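Local coordinates for protein abietadiene synthase, chloroplastic (Abies grandis, PDB 3S9V) that belongs to the plant terpene synthase family and is a largely helical, multidomain enzyme of the chloroplast, at residues A[363-374]-A[386-397]. Numbering follows the deposited sequence.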
loop_
_atom_site.group_PDB
_atom_site.type_symbol
_atom_site.label_atom_id
_atom_site.label_comp_id
_atom_site.label_asym_id
_atom_site.label_seq_id
_atom_site.Cartn_x
_atom_site.Cartn_y
_atom_site.Cartn_z
ATOM N N VAL A 363 6.586 9.751 -9.612
ATOM C CA VAL A 363 5.265 9.264 -9.246
ATOM C C VAL A 363 5.278 8.022 -8.370
ATOM O O VAL A 363 4.595 7.969 -7.346
ATOM C CB VAL A 363 4.421 8.956 -10.494
ATOM C CG1 VAL A 363 3.067 8.405 -10.071
ATOM C CG2 VAL A 363 4.252 10.215 -11.330
ATOM N N THR A 364 6.050 7.021 -8.769
ATOM C CA THR A 364 6.109 5.789 -8.004
ATOM C C THR A 364 6.537 6.013 -6.554
ATOM O O THR A 364 5.835 5.598 -5.630
ATOM C CB THR A 364 7.043 4.775 -8.682
ATOM O OG1 THR A 364 6.512 4.439 -9.970
ATOM C CG2 THR A 364 7.149 3.511 -7.858
ATOM N N ASP A 365 7.663 6.687 -6.332
ATOM C CA ASP A 365 8.100 6.913 -4.958
ATOM C C ASP A 365 7.217 7.878 -4.157
ATOM O O ASP A 365 6.972 7.643 -2.971
ATOM C CB ASP A 365 9.568 7.365 -4.913
ATOM C CG ASP A 365 9.874 8.475 -5.896
ATOM O OD1 ASP A 365 9.763 8.231 -7.121
ATOM O OD2 ASP A 365 10.231 9.585 -5.440
ATOM N N MET A 366 6.732 8.956 -4.775
ATOM C CA MET A 366 5.874 9.875 -4.029
ATOM C C MET A 366 4.619 9.113 -3.634
ATOM O O MET A 366 4.034 9.377 -2.585
ATOM C CB MET A 366 5.494 11.126 -4.847
ATOM C CG MET A 366 6.614 12.166 -5.020
ATOM S SD MET A 366 7.342 12.824 -3.481
ATOM C CE MET A 366 8.628 11.634 -3.195
ATOM N N LEU A 367 4.217 8.154 -4.467
ATOM C CA LEU A 367 3.032 7.365 -4.162
ATOM C C LEU A 367 3.230 6.508 -2.910
ATOM O O LEU A 367 2.370 6.490 -2.028
ATOM C CB LEU A 367 2.646 6.461 -5.335
ATOM C CG LEU A 367 1.528 5.469 -4.982
ATOM C CD1 LEU A 367 0.317 6.228 -4.463
ATOM C CD2 LEU A 367 1.151 4.634 -6.198
ATOM N N ASN A 368 4.348 5.793 -2.826
ATOM C CA ASN A 368 4.581 4.969 -1.644
ATOM C C ASN A 368 4.751 5.833 -0.399
ATOM O O ASN A 368 4.398 5.422 0.711
ATOM C CB ASN A 368 5.792 4.056 -1.853
ATOM C CG ASN A 368 5.519 2.968 -2.880
ATOM O OD1 ASN A 368 4.458 2.341 -2.859
ATOM N ND2 ASN A 368 6.472 2.737 -3.779
ATOM N N VAL A 369 5.276 7.041 -0.589
ATOM C CA VAL A 369 5.451 7.969 0.513
ATOM C C VAL A 369 4.064 8.435 0.956
ATOM O O VAL A 369 3.808 8.595 2.148
ATOM C CB VAL A 369 6.302 9.206 0.094
ATOM C CG1 VAL A 369 6.243 10.280 1.173
ATOM C CG2 VAL A 369 7.748 8.795 -0.140
ATOM N N ASN A 370 3.164 8.644 -0.001
ATOM C CA ASN A 370 1.805 9.092 0.319
ATOM C C ASN A 370 1.034 8.041 1.119
ATOM O O ASN A 370 0.357 8.363 2.096
ATOM C CB ASN A 370 1.032 9.451 -0.961
ATOM C CG ASN A 370 -0.416 9.838 -0.683
ATOM O OD1 ASN A 370 -1.291 8.983 -0.573
ATOM N ND2 ASN A 370 -0.667 11.134 -0.552
ATOM N N ARG A 371 1.135 6.785 0.701
ATOM C CA ARG A 371 0.468 5.698 1.409
ATOM C C ARG A 371 0.977 5.663 2.851
ATOM O O ARG A 371 0.202 5.513 3.795
ATOM C CB ARG A 371 0.755 4.356 0.721
ATOM C CG ARG A 371 0.142 4.228 -0.671
ATOM C CD ARG A 371 0.707 3.023 -1.404
ATOM N NE ARG A 371 0.274 1.774 -0.792
ATOM C CZ ARG A 371 0.934 0.625 -0.875
ATOM N NH1 ARG A 371 2.076 0.547 -1.549
ATOM N NH2 ARG A 371 0.449 -0.449 -0.271
ATOM N N CYS A 372 2.286 5.820 3.006
ATOM C CA CYS A 372 2.914 5.813 4.319
ATOM C C CYS A 372 2.466 6.981 5.214
ATOM O O CYS A 372 2.187 6.793 6.396
ATOM C CB CYS A 372 4.444 5.831 4.153
ATOM S SG CYS A 372 5.394 6.057 5.687
ATOM N N SER A 373 2.373 8.179 4.648
ATOM C CA SER A 373 1.999 9.363 5.430
ATOM C C SER A 373 0.638 9.314 6.110
ATOM O O SER A 373 0.390 10.068 7.054
ATOM C CB SER A 373 2.062 10.621 4.557
ATOM O OG SER A 373 1.006 10.631 3.606
ATOM N N HIS A 374 -0.249 8.447 5.632
ATOM C CA HIS A 374 -1.578 8.350 6.227
ATOM C C HIS A 374 -1.610 7.510 7.499
ATOM O O HIS A 374 -2.510 7.666 8.320
ATOM C CB HIS A 374 -2.578 7.781 5.214
ATOM C CG HIS A 374 -2.997 8.762 4.164
ATOM N ND1 HIS A 374 -3.954 9.728 4.388
ATOM C CD2 HIS A 374 -2.547 8.964 2.901
ATOM C CE1 HIS A 374 -4.075 10.485 3.313
ATOM N NE2 HIS A 374 -3.232 10.044 2.397
ATOM N N ALA A 386 4.611 15.162 4.776
ATOM C CA ALA A 386 4.785 14.196 3.693
ATOM C C ALA A 386 3.471 14.050 2.951
ATOM O O ALA A 386 3.448 13.994 1.728
ATOM C CB ALA A 386 5.235 12.835 4.238
ATOM N N LYS A 387 2.377 13.994 3.702
ATOM C CA LYS A 387 1.052 13.868 3.111
ATOM C C LYS A 387 0.764 15.054 2.185
ATOM O O LYS A 387 0.305 14.876 1.059
ATOM C CB LYS A 387 -0.014 13.801 4.217
ATOM C CG LYS A 387 -1.454 13.718 3.706
ATOM C CD LYS A 387 -2.479 14.006 4.806
ATOM C CE LYS A 387 -2.503 12.914 5.871
ATOM N NZ LYS A 387 -3.522 13.174 6.939
ATOM N N LEU A 388 1.041 16.264 2.656
ATOM C CA LEU A 388 0.789 17.461 1.853
ATOM C C LEU A 388 1.629 17.524 0.575
ATOM O O LEU A 388 1.093 17.756 -0.505
ATOM C CB LEU A 388 1.022 18.720 2.693
ATOM C CG LEU A 388 0.080 18.877 3.888
ATOM C CD1 LEU A 388 0.460 20.115 4.682
ATOM C CD2 LEU A 388 -1.361 18.971 3.399
ATOM N N CYS A 389 2.937 17.317 0.705
ATOM C CA CYS A 389 3.850 17.351 -0.439
ATOM C C CYS A 389 3.480 16.311 -1.488
ATOM O O CYS A 389 3.373 16.628 -2.665
ATOM C CB CYS A 389 5.298 17.114 0.018
ATOM S SG CYS A 389 6.488 16.732 -1.314
ATOM N N THR A 390 3.286 15.069 -1.058
ATOM C CA THR A 390 2.941 14.006 -1.989
ATOM C C THR A 390 1.599 14.247 -2.669
ATOM O O THR A 390 1.448 13.959 -3.853
ATOM C CB THR A 390 2.944 12.604 -1.306
ATOM O OG1 THR A 390 2.047 12.588 -0.185
ATOM C CG2 THR A 390 4.349 12.243 -0.852
ATOM N N GLU A 391 0.630 14.783 -1.935
ATOM C CA GLU A 391 -0.672 15.055 -2.531
ATOM C C GLU A 391 -0.562 16.076 -3.656
ATOM O O GLU A 391 -1.085 15.856 -4.748
ATOM C CB GLU A 391 -1.668 15.557 -1.483
ATOM C CG GLU A 391 -2.530 14.456 -0.886
ATOM C CD GLU A 391 -3.717 14.997 -0.107
ATOM O OE1 GLU A 391 -3.506 15.570 0.984
ATOM O OE2 GLU A 391 -4.862 14.858 -0.596
ATOM N N ARG A 392 0.115 17.190 -3.397
ATOM C CA ARG A 392 0.266 18.211 -4.429
ATOM C C ARG A 392 1.033 17.671 -5.630
ATOM O O ARG A 392 0.713 17.982 -6.780
ATOM C CB ARG A 392 0.966 19.452 -3.863
ATOM C CG ARG A 392 0.051 20.300 -2.989
ATOM C CD ARG A 392 0.693 21.599 -2.512
ATOM N NE ARG A 392 1.634 21.413 -1.410
ATOM C CZ ARG A 392 2.889 20.998 -1.551
ATOM N NH1 ARG A 392 3.366 20.724 -2.760
ATOM N NH2 ARG A 392 3.666 20.861 -0.483
ATOM N N TYR A 393 2.030 16.840 -5.367
ATOM C CA TYR A 393 2.825 16.280 -6.442
ATOM C C TYR A 393 2.092 15.204 -7.250
ATOM O O TYR A 393 2.213 15.160 -8.474
ATOM C CB TYR A 393 4.128 15.715 -5.881
ATOM C CG TYR A 393 4.985 15.027 -6.912
ATOM C CD1 TYR A 393 4.703 13.724 -7.322
ATOM C CD2 TYR A 393 6.073 15.683 -7.488
ATOM C CE1 TYR A 393 5.480 13.087 -8.277
ATOM C CE2 TYR A 393 6.861 15.054 -8.450
ATOM C CZ TYR A 393 6.557 13.757 -8.838
ATOM O OH TYR A 393 7.333 13.123 -9.778
ATOM N N LEU A 394 1.344 14.333 -6.579
ATOM C CA LEU A 394 0.623 13.284 -7.293
ATOM C C LEU A 394 -0.509 13.857 -8.133
ATOM O O LEU A 394 -0.749 13.393 -9.248
ATOM C CB LEU A 394 0.073 12.232 -6.321
ATOM C CG LEU A 394 1.118 11.300 -5.697
ATOM C CD1 LEU A 394 0.441 10.369 -4.716
ATOM C CD2 LEU A 394 1.832 10.505 -6.786
ATOM N N ARG A 395 -1.194 14.869 -7.603
ATOM C CA ARG A 395 -2.298 15.500 -8.321
ATOM C C ARG A 395 -1.804 16.286 -9.519
ATOM O O ARG A 395 -2.472 16.342 -10.555
ATOM C CB ARG A 395 -3.107 16.413 -7.395
ATOM C CG ARG A 395 -3.979 15.634 -6.431
ATOM C CD ARG A 395 -4.868 16.523 -5.594
ATOM N NE ARG A 395 -5.684 15.731 -4.673
ATOM C CZ ARG A 395 -6.618 14.856 -5.048
ATOM N NH1 ARG A 395 -6.872 14.649 -6.335
ATOM N NH2 ARG A 395 -7.296 14.179 -4.132
ATOM N N ASN A 396 -0.633 16.896 -9.389
ATOM C CA ASN A 396 -0.089 17.650 -10.504
ATOM C C ASN A 396 0.444 16.671 -11.557
ATOM O O ASN A 396 0.587 17.020 -12.729
ATOM C CB ASN A 396 1.028 18.576 -10.031
ATOM C CG ASN A 396 1.478 19.534 -11.112
ATOM O OD1 ASN A 396 0.715 20.393 -11.554
ATOM N ND2 ASN A 396 2.720 19.386 -11.553
ATOM N N ALA A 397 0.722 15.440 -11.134
ATOM C CA ALA A 397 1.235 14.420 -12.041
ATOM C C ALA A 397 0.128 13.759 -12.863
ATOM O O ALA A 397 0.347 13.389 -14.016
ATOM C CB ALA A 397 2.002 13.364 -11.258
#
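Thr390 is a knob near the middle of this helix pair, set among Met366, Val369, Asn370 and Ser373, and its two branches do different work. With chi1 at 57°, OG1 sits between the backbone N and carbonyl carbon of its own residue, turned back over its own helix, where Ala386 O and Lys387 O both lie within reach of its one proton. The same oxygen accepts an N-H of the Asn370 side-chain amide: Asn370 ND2 donates to Thr390 OG1 over 3.1 Å at an N-H...O angle of 153°, the oxygen lying close to the amide plane. The methyl branch goes to the other flank and is pressed tightly against the facing valine, Thr390 CG2 lying 3.4 Å from Val369 CG1.

The knobs answer one another. Asn370 fits among Lys387, Thr390, Glu391 and Leu394, and Leu394 in turn enters the hole formed by Val363, Met366, Leu367 and Asn370, its CD1 lying 3.9 Å from Asn370 CB. Beside them Met366 crosses Tyr393 at about a right angle. Met366 CG lies over one face of the Tyr393 ring, 3.7 Å from its centroid, in a CH-pi contact, while the bent chain carries SD above the same ring as a more distant Met-aromatic contact. Ser373 OG bonds to Asn370 O and rests against Lys387 CA at 3.3 Å; the aliphatic part of Lys387 continues past His374, CE approaching the ring obliquely.

Both helices belong to the N-terminal terpene synthase domain and run roughly antiparallel, at 140°, with helices 320-332 and 413-422 packing against helix 363-373. The chemistry is that of a mainly apolar interface with one polar link inside it: Thr390 OG1 faces its own helix and Asn370 together, which favours the amide orientation with ND2 toward Thr390 and gives the buried hydroxyl an N-H to accept, with carbonyls of its own helix near its proton.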